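Local coordinates for metallophosphoesterase (Clostridium thermocellum, PDB 4J6O), which probably hydrolyses phosphomonoesters, including 2',3' phosphates at RNA ends, as the manganese-binding, calcineurin-like phosphatase domain of the bacterial Pnkp-Hen1 RNA repair system, at residues F14-D19 with L151-A156; K59-G64 with I88-P93; L203-H208 with N219-D224. One frame throughout, in Å; residues are numbered along the deposited sequence.

Interaction 1: residues F14-D19 with L151-A156; sequences FDIIGD and LVVAHA. With MN (manganese (II) ion), chain J.
Ile16 and Val153 point at each other tip to tip across the interior, with CD1 of Ile16 3.9 Å from CG1 of Val153. The same Ile16 CD1 lies 4.1 Å from CD1 of Leu151, again tip to tip. Leu151 has CG anti to its backbone N (chi1 171°), and its other branch, CD2, meets Phe14 obliquely, 3.6 Å from ring atom CD2. No backbone hydrogen bond joins the strands, whose axes come no closer than 9.7 Å and cross at 31°: they belong to the two different sheets of a calcineurin-like β-sandwich, and these side chains fill the layer between, together with Leu61 and Leu146. Farther along, the chemistry turns polar. Asp19 and His155 cross at about a right angle, the carboxylate plane turned 49° from the ring, and Asp19 OD2 lies at the imidazole edge, 3.3 Å from His155 CE1. That same OD2 binds manganese at 2.2 Å, in a site with His21 and Asp65. Asp19 OD1 takes a weak hydrogen bond from a water that also sits 2.8 Å from His155 ND1, in the ring plane. His155 ND1 also hydrogen-bonds to Leu63 O, which helps fix the ring's rotation, and NE2 to a citrate, probably from the crystallisation liquor.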
loop_
_atom_site.group_PDB
_atom_site.type_symbol
_atom_site.label_atom_id
_atom_site.label_comp_id
_atom_site.label_asym_id
_atom_site.label_seq_id
_atom_site.Cartn_x
_atom_site.Cartn_y
_atom_site.Cartn_z
ATOM N N PHE A 14 4.902 13.189 -6.510
ATOM C CA PHE A 14 4.724 12.049 -5.596
ATOM C C PHE A 14 5.475 10.873 -6.148
ATOM O O PHE A 14 5.624 10.734 -7.357
ATOM C CB PHE A 14 3.253 11.596 -5.544
ATOM C CG PHE A 14 2.311 12.653 -5.094
ATOM C CD1 PHE A 14 2.340 13.102 -3.796
ATOM C CD2 PHE A 14 1.375 13.195 -5.982
ATOM C CE1 PHE A 14 1.446 14.067 -3.369
ATOM C CE2 PHE A 14 0.460 14.129 -5.560
ATOM C CZ PHE A 14 0.504 14.605 -4.269
ATOM N N ASP A 15 5.960 10.020 -5.251
ATOM C CA ASP A 15 6.487 8.724 -5.652
ATOM C C ASP A 15 5.615 7.711 -4.978
ATOM O O ASP A 15 5.484 7.716 -3.743
ATOM C CB ASP A 15 7.944 8.616 -5.235
ATOM C CG ASP A 15 8.798 9.638 -5.961
ATOM O OD1 ASP A 15 8.718 9.699 -7.194
ATOM O OD2 ASP A 15 9.517 10.382 -5.282
ATOM N N ILE A 16 4.932 6.944 -5.811
ATOM C CA ILE A 16 3.826 6.081 -5.347
ATOM C C ILE A 16 4.326 4.644 -5.308
ATOM O O ILE A 16 4.867 4.158 -6.303
ATOM C CB ILE A 16 2.618 6.191 -6.300
ATOM C CG1 ILE A 16 2.207 7.661 -6.484
ATOM C CG2 ILE A 16 1.433 5.360 -5.742
ATOM C CD1 ILE A 16 1.191 7.858 -7.567
ATOM N N ILE A 17 4.235 3.984 -4.145
ATOM C CA ILE A 17 4.987 2.713 -3.958
ATOM C C ILE A 17 3.962 1.590 -3.676
ATOM O O ILE A 17 3.046 1.756 -2.856
ATOM C CB ILE A 17 5.975 2.831 -2.793
ATOM C CG1 ILE A 17 7.097 3.824 -3.195
ATOM C CG2 ILE A 17 6.656 1.491 -2.503
ATOM C CD1 ILE A 17 8.108 4.123 -2.148
ATOM N N GLY A 18 4.152 0.445 -4.339
ATOM C CA GLY A 18 3.239 -0.693 -4.198
ATOM C C GLY A 18 3.525 -1.532 -2.959
ATOM O O GLY A 18 4.216 -1.130 -2.036
ATOM N N ASP A 19 2.905 -2.719 -2.921
ATOM C CA ASP A 19 2.921 -3.518 -1.694
ATOM C C ASP A 19 4.331 -3.875 -1.244
ATOM O O ASP A 19 5.112 -4.488 -1.989
ATOM C CB ASP A 19 2.206 -4.843 -1.961
ATOM C CG ASP A 19 0.826 -4.684 -2.505
ATOM O OD1 ASP A 19 0.528 -3.887 -3.443
ATOM O OD2 ASP A 19 -0.037 -5.494 -2.013
ATOM N N LEU A 151 -5.339 12.699 -9.956
ATOM C CA LEU A 151 -4.698 11.482 -9.503
ATOM C C LEU A 151 -5.532 10.900 -8.392
ATOM O O LEU A 151 -5.966 11.645 -7.509
ATOM C CB LEU A 151 -3.294 11.820 -9.000
ATOM C CG LEU A 151 -2.480 10.705 -8.271
ATOM C CD1 LEU A 151 -2.176 9.526 -9.190
ATOM C CD2 LEU A 151 -1.208 11.303 -7.549
ATOM N N VAL A 152 -5.737 9.589 -8.428
ATOM C CA VAL A 152 -6.379 8.869 -7.291
ATOM C C VAL A 152 -5.435 7.741 -6.917
ATOM O O VAL A 152 -4.950 7.024 -7.790
ATOM C CB VAL A 152 -7.732 8.331 -7.731
ATOM C CG1 VAL A 152 -8.329 7.387 -6.667
ATOM C CG2 VAL A 152 -8.753 9.516 -7.976
ATOM N N VAL A 153 -5.232 7.537 -5.621
ATOM C CA VAL A 153 -4.471 6.368 -5.145
ATOM C C VAL A 153 -5.373 5.585 -4.214
ATOM O O VAL A 153 -6.098 6.150 -3.390
ATOM C CB VAL A 153 -3.129 6.712 -4.448
ATOM C CG1 VAL A 153 -2.092 7.278 -5.488
ATOM C CG2 VAL A 153 -3.291 7.641 -3.234
ATOM N N ALA A 154 -5.311 4.260 -4.354
ATOM C CA ALA A 154 -6.101 3.322 -3.545
ATOM C C ALA A 154 -5.443 1.983 -3.646
ATOM O O ALA A 154 -4.740 1.715 -4.648
ATOM C CB ALA A 154 -7.553 3.213 -4.069
ATOM N N HIS A 155 -5.624 1.133 -2.638
ATOM C CA HIS A 155 -4.942 -0.177 -2.710
ATOM C C HIS A 155 -5.476 -1.041 -3.844
ATOM O O HIS A 155 -4.693 -1.460 -4.721
ATOM C CB HIS A 155 -5.070 -0.915 -1.377
ATOM C CG HIS A 155 -4.441 -2.245 -1.400
ATOM N ND1 HIS A 155 -3.067 -2.403 -1.402
ATOM C CD2 HIS A 155 -4.974 -3.479 -1.474
ATOM C CE1 HIS A 155 -2.784 -3.694 -1.466
ATOM N NE2 HIS A 155 -3.924 -4.373 -1.499
ATOM N N ALA A 156 -6.768 -1.343 -3.831
ATOM C CA ALA A 156 -7.333 -2.219 -4.861
ATOM C C ALA A 156 -7.832 -1.476 -6.068
ATOM O O ALA A 156 -8.352 -2.086 -7.000
ATOM C CB ALA A 156 -8.454 -3.119 -4.260
HETATM MN MN MN J . -0.606 -7.375 -1.112
HETATM O O HOH W 1 -0.362 -1.825 -1.905
HETATM O O HOH W 2 0.570 -8.347 -2.845
#

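Interaction 2: residues K59-G64 with I88-P93; sequences KVLFLG and IALCVP
Leu90 O is gripped twice: by a hydrogen bond from Phe62 N at 2.8 Å, nearly straight at 174° and in the carbonyl plane, and by a longer CH contact from the CA of Leu61. Leu90 N gives to Val60 O. Val60 N to Ile88 O and Val92 N to Phe62 O (3.0 Å) extend the pattern in both directions. This is the parallel pairing of a β-α-β unit, strand 59-62 crossing through helix 73-86 to strand 89-91, which forms one margin of its sheet. On the face under that helix, the Phe62 ring has Val60 CG1 over its centre, 3.5 Å above the plane, and its CE2 lies 3.8 Å from Ala89 CB. Cys91, with SG anti to its backbone N (chi1 -171°), brings the sulfur to 3.8 Å from Phe62 CB. Met83 and Val80 of the helix cover this layer. On the other face Leu61 and Leu90 lie side by side, pointing the same way, with Leu61 CD2 3.9 Å from Leu90 CB. Gly64 then turns with a positive phi of 87°, its CA 3.1 Å from Val92 O, where a side chain would clash.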
loop_
_atom_site.group_PDB
_atom_site.type_symbol
_atom_site.label_atom_id
_atom_site.label_comp_id
_atom_site.label_asym_id
_atom_site.label_seq_id
_atom_site.Cartn_x
_atom_site.Cartn_y
_atom_site.Cartn_z
ATOM N N LYS A 59 7.204 13.785 -2.323
ATOM C CA LYS A 59 6.453 13.091 -1.248
ATOM C C LYS A 59 6.128 11.691 -1.708
ATOM O O LYS A 59 5.990 11.468 -2.870
ATOM C CB LYS A 59 5.183 13.837 -0.871
ATOM C CG LYS A 59 5.489 15.239 -0.274
ATOM C CD LYS A 59 4.276 15.770 0.469
ATOM C CE LYS A 59 4.637 17.164 1.033
ATOM N NZ LYS A 59 3.572 17.724 1.897
ATOM N N VAL A 60 6.026 10.775 -0.763
ATOM C CA VAL A 60 5.732 9.375 -1.058
ATOM C C VAL A 60 4.262 9.087 -0.764
ATOM O O VAL A 60 3.717 9.497 0.285
ATOM C CB VAL A 60 6.584 8.418 -0.191
ATOM C CG1 VAL A 60 6.175 6.922 -0.484
ATOM C CG2 VAL A 60 8.072 8.601 -0.444
ATOM N N LEU A 61 3.660 8.284 -1.636
ATOM C CA LEU A 61 2.307 7.769 -1.378
ATOM C C LEU A 61 2.381 6.257 -1.327
ATOM O O LEU A 61 2.725 5.640 -2.325
ATOM C CB LEU A 61 1.359 8.183 -2.511
ATOM C CG LEU A 61 1.230 9.681 -2.756
ATOM C CD1 LEU A 61 0.251 9.868 -3.921
ATOM C CD2 LEU A 61 0.742 10.440 -1.528
ATOM N N PHE A 62 2.106 5.669 -0.153
ATOM C CA PHE A 62 2.182 4.206 -0.011
ATOM C C PHE A 62 0.817 3.650 -0.287
ATOM O O PHE A 62 -0.170 4.182 0.229
ATOM C CB PHE A 62 2.619 3.817 1.404
ATOM C CG PHE A 62 4.072 4.130 1.728
ATOM C CD1 PHE A 62 5.100 3.318 1.264
ATOM C CD2 PHE A 62 4.414 5.248 2.501
ATOM C CE1 PHE A 62 6.445 3.619 1.571
ATOM C CE2 PHE A 62 5.774 5.545 2.800
ATOM C CZ PHE A 62 6.781 4.721 2.333
ATOM N N LEU A 63 0.783 2.537 -1.029
ATOM C CA LEU A 63 -0.486 1.915 -1.449
ATOM C C LEU A 63 -0.945 0.857 -0.461
ATOM O O LEU A 63 -1.996 0.195 -0.670
ATOM C CB LEU A 63 -0.383 1.360 -2.846
ATOM C CG LEU A 63 -0.115 2.387 -3.933
ATOM C CD1 LEU A 63 -0.119 1.671 -5.295
ATOM C CD2 LEU A 63 -1.224 3.436 -3.905
ATOM N N GLY A 64 -0.217 0.753 0.626
ATOM C CA GLY A 64 -0.580 -0.133 1.722
ATOM C C GLY A 64 -0.066 -1.550 1.543
ATOM O O GLY A 64 0.821 -1.814 0.700
ATOM N N ILE A 88 6.123 13.598 4.963
ATOM C CA ILE A 88 6.720 13.377 3.664
ATOM C C ILE A 88 5.981 12.241 2.952
ATOM O O ILE A 88 6.163 12.029 1.770
ATOM C CB ILE A 88 8.223 13.082 3.754
ATOM C CG1 ILE A 88 8.902 13.212 2.398
ATOM C CG2 ILE A 88 8.516 11.727 4.474
ATOM C CD1 ILE A 88 10.429 13.341 2.519
ATOM N N ALA A 89 5.103 11.590 3.683
ATOM C CA ALA A 89 4.287 10.534 3.057
ATOM C C ALA A 89 2.808 10.538 3.453
ATOM O O ALA A 89 2.403 11.060 4.506
ATOM C CB ALA A 89 4.886 9.155 3.371
ATOM N N LEU A 90 2.005 9.928 2.577
ATOM C CA LEU A 90 0.682 9.487 2.963
ATOM C C LEU A 90 0.581 7.972 2.691
ATOM O O LEU A 90 1.370 7.409 1.951
ATOM C CB LEU A 90 -0.425 10.169 2.156
ATOM C CG LEU A 90 -0.550 11.710 2.204
ATOM C CD1 LEU A 90 -1.568 12.185 1.196
ATOM C CD2 LEU A 90 -0.905 12.161 3.588
ATOM N N CYS A 91 -0.375 7.338 3.349
ATOM C CA CYS A 91 -0.554 5.892 3.188
ATOM C C CYS A 91 -2.043 5.592 3.122
ATOM O O CYS A 91 -2.874 6.196 3.868
ATOM C CB CYS A 91 0.055 5.182 4.402
ATOM S SG CYS A 91 0.162 3.352 4.262
ATOM N N VAL A 92 -2.406 4.694 2.213
ATOM C CA VAL A 92 -3.779 4.188 2.161
ATOM C C VAL A 92 -3.664 2.739 2.581
ATOM O O VAL A 92 -2.603 2.102 2.530
ATOM C CB VAL A 92 -4.438 4.356 0.752
ATOM C CG1 VAL A 92 -4.532 5.840 0.431
ATOM C CG2 VAL A 92 -3.633 3.645 -0.340
ATOM N N PRO A 93 -4.746 2.209 3.092
ATOM C CA PRO A 93 -4.661 0.887 3.674
ATOM C C PRO A 93 -4.829 -0.248 2.667
ATOM O O PRO A 93 -5.623 -0.172 1.756
ATOM C CB PRO A 93 -5.853 0.900 4.663
ATOM C CG PRO A 93 -6.893 1.701 3.932
ATOM C CD PRO A 93 -6.047 2.854 3.311
#

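Interaction 3: residues L203-H208 with N219-D224; sequences LVVYGH and NTINID
Tyr206 takes the crowded first torsion, CG between its backbone N and carbonyl carbon (chi1 70°), which swings the ring across the neighbouring strand; the Asn222 backbone puts CB over one face of that ring, and CG anti to N (chi1 177°) carries the amide on toward Gly207 and His208. The two side chains cross at about a right angle, in a CH-pi contact with Asn222 CB 4.0 Å from the Tyr206 ring centroid. At the phenol end a water lies 2.7 Å from Tyr206 OH and donates to Thr220 OG1, which is also bonded to Val217 O. Trp194 meets the tyrosine edge-to-face. Four backbone hydrogen bonds join the parallel pair, the shortest from Ile223 N to Tyr206 O at 2.8 Å. On the opposite face Val205 and Ile221 lie side by side, their CG2 atoms 3.9 Å apart, and Val205 CG1 reaches CD1 of Ile223; Val205 and Ile223 touch Ile16 of the facing sheet. Asn222 OD1 accepts from Asp224 N at 3.0 Å and 164°, closing an Asx turn, while its ND2 is held by Thr209 O. Asp224 OD1 is fixed by Gly226 N; OD2 lies near the like-charged Asp19, so their protonation may be shifted. Beyond the strands, His208 ND1 bonds weakly to a citrate, probably from crystallisation, and Asp224 lies near manganese, consistent with a calcineurin-like active site, whose metal-binding loops follow the C-terminal ends of β-strands.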
loop_
_atom_site.group_PDB
_atom_site.type_symbol
_atom_site.label_atom_id
_atom_site.label_comp_id
_atom_site.label_asym_id
_atom_site.label_seq_id
_atom_site.Cartn_x
_atom_site.Cartn_y
_atom_site.Cartn_z
ATOM N N LEU A 203 -6.087 9.714 -13.229
ATOM C CA LEU A 203 -5.221 8.561 -13.320
ATOM C C LEU A 203 -5.310 7.808 -11.987
ATOM O O LEU A 203 -5.133 8.426 -10.936
ATOM C CB LEU A 203 -3.803 9.065 -13.497
ATOM C CG LEU A 203 -2.667 8.055 -13.315
ATOM C CD1 LEU A 203 -2.709 7.004 -14.399
ATOM C CD2 LEU A 203 -1.313 8.797 -13.351
ATOM N N VAL A 204 -5.569 6.487 -12.008
ATOM C CA VAL A 204 -5.647 5.742 -10.754
ATOM C C VAL A 204 -4.433 4.865 -10.657
ATOM O O VAL A 204 -4.229 3.994 -11.497
ATOM C CB VAL A 204 -6.906 4.814 -10.688
ATOM C CG1 VAL A 204 -7.010 4.151 -9.321
ATOM C CG2 VAL A 204 -8.166 5.624 -11.057
ATOM N N VAL A 205 -3.626 5.095 -9.619
ATOM C CA VAL A 205 -2.444 4.241 -9.377
ATOM C C VAL A 205 -2.813 3.381 -8.164
ATOM O O VAL A 205 -3.217 3.902 -7.118
ATOM C CB VAL A 205 -1.239 5.103 -9.092
ATOM C CG1 VAL A 205 0.003 4.252 -8.896
ATOM C CG2 VAL A 205 -1.016 6.114 -10.242
ATOM N N TYR A 206 -2.680 2.073 -8.322
ATOM C CA TYR A 206 -3.145 1.140 -7.313
ATOM C C TYR A 206 -2.261 -0.086 -7.282
ATOM O O TYR A 206 -1.306 -0.164 -8.071
ATOM C CB TYR A 206 -4.654 0.791 -7.564
ATOM C CG TYR A 206 -4.894 -0.049 -8.808
ATOM C CD1 TYR A 206 -4.834 0.502 -10.093
ATOM C CD2 TYR A 206 -5.238 -1.378 -8.666
ATOM C CE1 TYR A 206 -5.044 -0.292 -11.208
ATOM C CE2 TYR A 206 -5.455 -2.194 -9.766
ATOM C CZ TYR A 206 -5.337 -1.633 -11.036
ATOM O OH TYR A 206 -5.565 -2.416 -12.127
ATOM N N GLY A 207 -2.534 -1.017 -6.359
ATOM C CA GLY A 207 -1.659 -2.173 -6.184
ATOM C C GLY A 207 -2.500 -3.369 -5.740
ATOM O O GLY A 207 -2.431 -3.767 -4.556
ATOM N N HIS A 208 -3.289 -3.928 -6.654
ATOM C CA HIS A 208 -4.208 -4.974 -6.251
ATOM C C HIS A 208 -3.579 -6.339 -6.375
ATOM O O HIS A 208 -2.711 -6.674 -5.587
ATOM C CB HIS A 208 -5.540 -4.902 -7.038
ATOM C CG HIS A 208 -6.653 -5.673 -6.395
ATOM N ND1 HIS A 208 -6.577 -6.224 -5.135
ATOM C CD2 HIS A 208 -7.903 -5.926 -6.852
ATOM C CE1 HIS A 208 -7.732 -6.842 -4.861
ATOM N NE2 HIS A 208 -8.540 -6.662 -5.880
ATOM N N ASN A 219 -6.899 4.727 -18.011
ATOM C CA ASN A 219 -6.191 5.667 -17.178
ATOM C C ASN A 219 -5.872 5.029 -15.827
ATOM O O ASN A 219 -6.161 5.638 -14.804
ATOM C CB ASN A 219 -7.057 6.907 -16.953
ATOM C CG ASN A 219 -6.239 8.170 -16.707
ATOM O OD1 ASN A 219 -5.046 8.218 -16.973
ATOM N ND2 ASN A 219 -6.902 9.208 -16.214
ATOM N N THR A 220 -5.311 3.812 -15.808
ATOM C CA THR A 220 -5.065 3.164 -14.509
ATOM C C THR A 220 -3.785 2.400 -14.588
ATOM O O THR A 220 -3.430 1.936 -15.658
ATOM C CB THR A 220 -6.197 2.142 -14.048
ATOM O OG1 THR A 220 -6.117 0.915 -14.780
ATOM C CG2 THR A 220 -7.606 2.736 -14.244
ATOM N N ILE A 221 -3.149 2.159 -13.451
ATOM C CA ILE A 221 -1.944 1.306 -13.486
ATOM C C ILE A 221 -1.774 0.582 -12.164
ATOM O O ILE A 221 -1.810 1.201 -11.092
ATOM C CB ILE A 221 -0.674 2.134 -13.812
ATOM C CG1 ILE A 221 0.576 1.213 -13.867
ATOM C CG2 ILE A 221 -0.456 3.323 -12.876
ATOM C CD1 ILE A 221 1.795 1.906 -14.456
ATOM N N ASN A 222 -1.586 -0.716 -12.243
ATOM C CA ASN A 222 -1.390 -1.520 -11.050
ATOM C C ASN A 222 0.122 -1.674 -10.910
ATOM O O ASN A 222 0.791 -2.209 -11.815
ATOM C CB ASN A 222 -2.036 -2.887 -11.284
ATOM C CG ASN A 222 -1.831 -3.861 -10.110
ATOM O OD1 ASN A 222 -1.019 -3.624 -9.229
ATOM N ND2 ASN A 222 -2.565 -4.989 -10.131
ATOM N N ILE A 223 0.654 -1.182 -9.809
ATOM C CA ILE A 223 2.113 -1.239 -9.617
ATOM C C ILE A 223 2.584 -2.250 -8.549
ATOM O O ILE A 223 3.719 -2.186 -8.066
ATOM C CB ILE A 223 2.685 0.164 -9.274
ATOM C CG1 ILE A 223 2.148 0.688 -7.949
ATOM C CG2 ILE A 223 2.424 1.157 -10.431
ATOM C CD1 ILE A 223 2.943 1.964 -7.472
ATOM N N ASP A 224 1.712 -3.199 -8.182
ATOM C CA ASP A 224 2.186 -4.287 -7.315
ATOM C C ASP A 224 2.900 -5.356 -8.122
ATOM O O ASP A 224 2.235 -6.233 -8.685
ATOM C CB ASP A 224 0.999 -4.921 -6.569
ATOM C CG ASP A 224 1.434 -6.033 -5.625
ATOM O OD1 ASP A 224 2.648 -6.243 -5.518
ATOM O OD2 ASP A 224 0.551 -6.668 -4.967
HETATM O O HOH W 3 -4.655 -1.313 -14.449
#

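Overall arrangement
Interaction 2 and interaction 3 each pair parallel neighbours within one sheet, by backbone hydrogen bonds, whereas interaction 1 joins the two sheets face to face through side chains and one bridging water instead. All three are largely buried. Interaction 2 lies at the margin of its sheet, where Lys59, Ile88 and Leu90 are partly exposed; interaction 3 is partly exposed at Asn219 and His208. Strand 14-17 bonds to 59-62 through Asp15, and 151-154 to 203-206 through Val152, so interaction 1 bridges the units of the other two. Leu63 packs on Tyr206 and Ile223. Interaction 1 passes from apolar strand residues to Asp19 and His155 near the manganese; interaction 3 mixes polar and apolar residues and also ends near the metal.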